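Local coordinates for Phosphoglucomutase/phosphomannomutase family protein (Burkholderia thailandensis, PDB 3UW2), which probably moves a phosphoryl group within phosphosugars as a metal-dependent mutase of the phosphohexose mutase family, at residues P208-T211 with R212-A216. Residues are numbered along the deposited sequence; the frame is centred on the assembly and turned at random.
Sequences PLAT and RLFKA
Four successive i-to-i+4 backbone hydrogen bonds join Pro208-Thr211 to Arg212-Lys215 and illustrate the regular winding of an alpha-helix. Arg212 N gives the longest of them, 3.1 Å to Pro208 O, and Leu213 N to Leu209 O is the shortest at 2.8 Å. Phe214 N binds Ala210 O and Lys215 N binds Thr211 O, both at 2.9 Å.

Apolar contacts between side chains are few. Leu209 CD1 lies 3.9 Å from Arg212 CD, the two chains passing at a slant; with CG anti to the backbone N (chi1 -180°) and an extended chain beyond it, Arg212 runs out to a salt bridge from NH2 to Asp179 OD1. One turn apart, Ala210 CB comes within 4.1 Å of Phe214 CE2. Ala210 O also lies obliquely to the ring, 3.3 Å from Phe214 CD2.

Among the polar side chains, Thr211 turns OG1 back along the helix to hydrogen-bond Gly207 O, which gives the hydroxyl of this buried threonine a partner one turn back in the same helix.

The helix sorts its side chains among different neighbours: Leu209 and Arg212 pack on helix 178-186, Ala210 and Leu213 on Leu365 of helix 364-375, and Thr211 and Phe214 on strand 221-224, the Phe214 ring also meeting Phe261 edge-to-face. Helix 206-216 is the crossover of a beta-alpha-beta unit between parallel strands 197-200 and 221-224, in alpha/beta/alpha domain II of the phosphohexose mutase fold.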
ATOM      1  N   PRO A 208       8.833 -16.192   0.792  1.00 27.77           N
ATOM      2  CA  PRO A 208       8.362 -17.508   1.213  1.00 28.59           C
ATOM      3  C   PRO A 208       6.847 -17.742   1.113  1.00 29.55           C
ATOM      4  O   PRO A 208       6.398 -18.735   0.512  1.00 30.88           O
ATOM      5  CB  PRO A 208       8.872 -17.618   2.669  1.00 32.23           C
ATOM      6  CG  PRO A 208      10.057 -16.670   2.722  1.00 32.28           C
ATOM      7  CD  PRO A 208       9.590 -15.503   1.854  1.00 28.07           C
ATOM      8  N   LEU A 209       6.032 -16.892   1.730  1.00 28.40           N
ATOM      9  CA  LEU A 209       4.616 -17.124   1.681  1.00 27.48           C
ATOM     10  C   LEU A 209       4.003 -16.834   0.295  1.00 27.75           C
ATOM     11  O   LEU A 209       3.057 -17.500  -0.117  1.00 27.91           O
ATOM     12  CB  LEU A 209       3.920 -16.236   2.708  1.00 30.51           C
ATOM     13  CG  LEU A 209       2.511 -16.583   3.135  1.00 35.46           C
ATOM     14  CD1 LEU A 209       2.327 -18.069   3.532  1.00 35.09           C
ATOM     15  CD2 LEU A 209       2.182 -15.681   4.315  1.00 38.81           C
ATOM     16  N   ALA A 210       4.471 -15.830  -0.430  1.00 24.89           N
ATOM     17  CA  ALA A 210       3.891 -15.651  -1.792  1.00 26.61           C
ATOM     18  C   ALA A 210       4.146 -16.875  -2.693  1.00 27.94           C
ATOM     19  O   ALA A 210       3.221 -17.331  -3.390  1.00 27.99           O
ATOM     20  CB  ALA A 210       4.422 -14.405  -2.456  1.00 26.46           C
ATOM     21  N   THR A 211       5.346 -17.469  -2.605  1.00 28.22           N
ATOM     22  CA  THR A 211       5.634 -18.647  -3.434  1.00 28.80           C
ATOM     23  C   THR A 211       4.788 -19.819  -2.997  1.00 29.74           C
ATOM     24  O   THR A 211       4.222 -20.512  -3.837  1.00 30.52           O
ATOM     25  CB  THR A 211       7.143 -18.976  -3.515  1.00 30.95           C
ATOM     26  OG1 THR A 211       7.687 -19.071  -2.186  1.00 36.10           O
ATOM     27  CG2 THR A 211       7.853 -17.829  -4.268  1.00 28.07           C
ATOM     28  N   ARG A 212       4.673 -20.011  -1.673  1.00 28.27           N
ATOM     29  CA  ARG A 212       3.772 -21.014  -1.098  1.00 30.69           C
ATOM     30  C   ARG A 212       2.340 -20.840  -1.629  1.00 30.01           C
ATOM     31  O   ARG A 212       1.728 -21.829  -2.068  1.00 31.85           O
ATOM     32  CB  ARG A 212       3.728 -20.903   0.414  1.00 29.04           C
ATOM     33  CG  ARG A 212       2.807 -21.922   1.075  1.00 30.93           C
ATOM     34  CD  ARG A 212       2.888 -21.849   2.610  1.00 33.78           C
ATOM     35  NE  ARG A 212       1.840 -22.767   3.066  1.00 33.52           N
ATOM     36  CZ  ARG A 212       1.443 -22.968   4.314  1.00 36.61           C
ATOM     37  NH1 ARG A 212       2.024 -22.350   5.308  1.00 34.47           N
ATOM     38  NH2 ARG A 212       0.479 -23.863   4.533  1.00 42.01           N
ATOM     39  N   LEU A 213       1.827 -19.612  -1.573  1.00 29.14           N
ATOM     40  CA  LEU A 213       0.438 -19.308  -2.018  1.00 28.38           C
ATOM     41  C   LEU A 213       0.222 -19.627  -3.490  1.00 28.84           C
ATOM     42  O   LEU A 213      -0.727 -20.345  -3.817  1.00 30.35           O
ATOM     43  CB  LEU A 213       0.056 -17.834  -1.731  1.00 24.38           C
ATOM     44  CG  LEU A 213      -1.263 -17.326  -2.281  1.00 26.96           C
ATOM     45  CD1 LEU A 213      -2.382 -18.134  -1.593  1.00 26.80           C
ATOM     46  CD2 LEU A 213      -1.451 -15.800  -2.057  1.00 26.18           C
ATOM     47  N   PHE A 214       1.083 -19.093  -4.377  1.00 28.16           N
ATOM     48  CA  PHE A 214       0.861 -19.281  -5.797  1.00 30.37           C
ATOM     49  C   PHE A 214       1.101 -20.746  -6.220  1.00 33.01           C
ATOM     50  O   PHE A 214       0.427 -21.257  -7.128  1.00 30.24           O
ATOM     51  CB  PHE A 214       1.649 -18.259  -6.633  1.00 28.58           C
ATOM     52  CG  PHE A 214       1.349 -16.814  -6.267  1.00 28.51           C
ATOM     53  CD1 PHE A 214       0.032 -16.382  -5.989  1.00 32.37           C
ATOM     54  CD2 PHE A 214       2.379 -15.881  -6.222  1.00 28.69           C
ATOM     55  CE1 PHE A 214      -0.263 -15.042  -5.651  1.00 33.69           C
ATOM     56  CE2 PHE A 214       2.138 -14.554  -5.854  1.00 30.49           C
ATOM     57  CZ  PHE A 214       0.811 -14.110  -5.588  1.00 31.71           C
ATOM     58  N   LYS A 215       2.003 -21.461  -5.520  1.00 32.77           N
ATOM     59  CA  LYS A 215       2.085 -22.926  -5.752  1.00 34.91           C
ATOM     60  C   LYS A 215       0.813 -23.644  -5.340  1.00 34.20           C
ATOM     61  O   LYS A 215       0.372 -24.579  -6.040  1.00 32.57           O
ATOM     62  CB  LYS A 215       3.332 -23.595  -5.120  1.00 35.55           C
ATOM     63  CG  LYS A 215       4.591 -23.244  -5.874  1.00 41.61           C
ATOM     64  CD  LYS A 215       5.862 -23.817  -5.247  1.00 45.99           C
ATOM     65  CE  LYS A 215       6.850 -24.001  -6.405  1.00 51.48           C
ATOM     66  NZ  LYS A 215       8.227 -24.499  -6.081  1.00 63.42           N
ATOM     67  N   ALA A 216       0.267 -23.241  -4.190  1.00 32.47           N
ATOM     68  CA  ALA A 216      -0.995 -23.768  -3.693  1.00 34.85           C
ATOM     69  C   ALA A 216      -2.156 -23.491  -4.683  1.00 35.12           C
ATOM     70  O   ALA A 216      -3.109 -24.264  -4.756  1.00 33.83           O
ATOM     71  CB  ALA A 216      -1.339 -23.145  -2.345  1.00 33.86           C
TER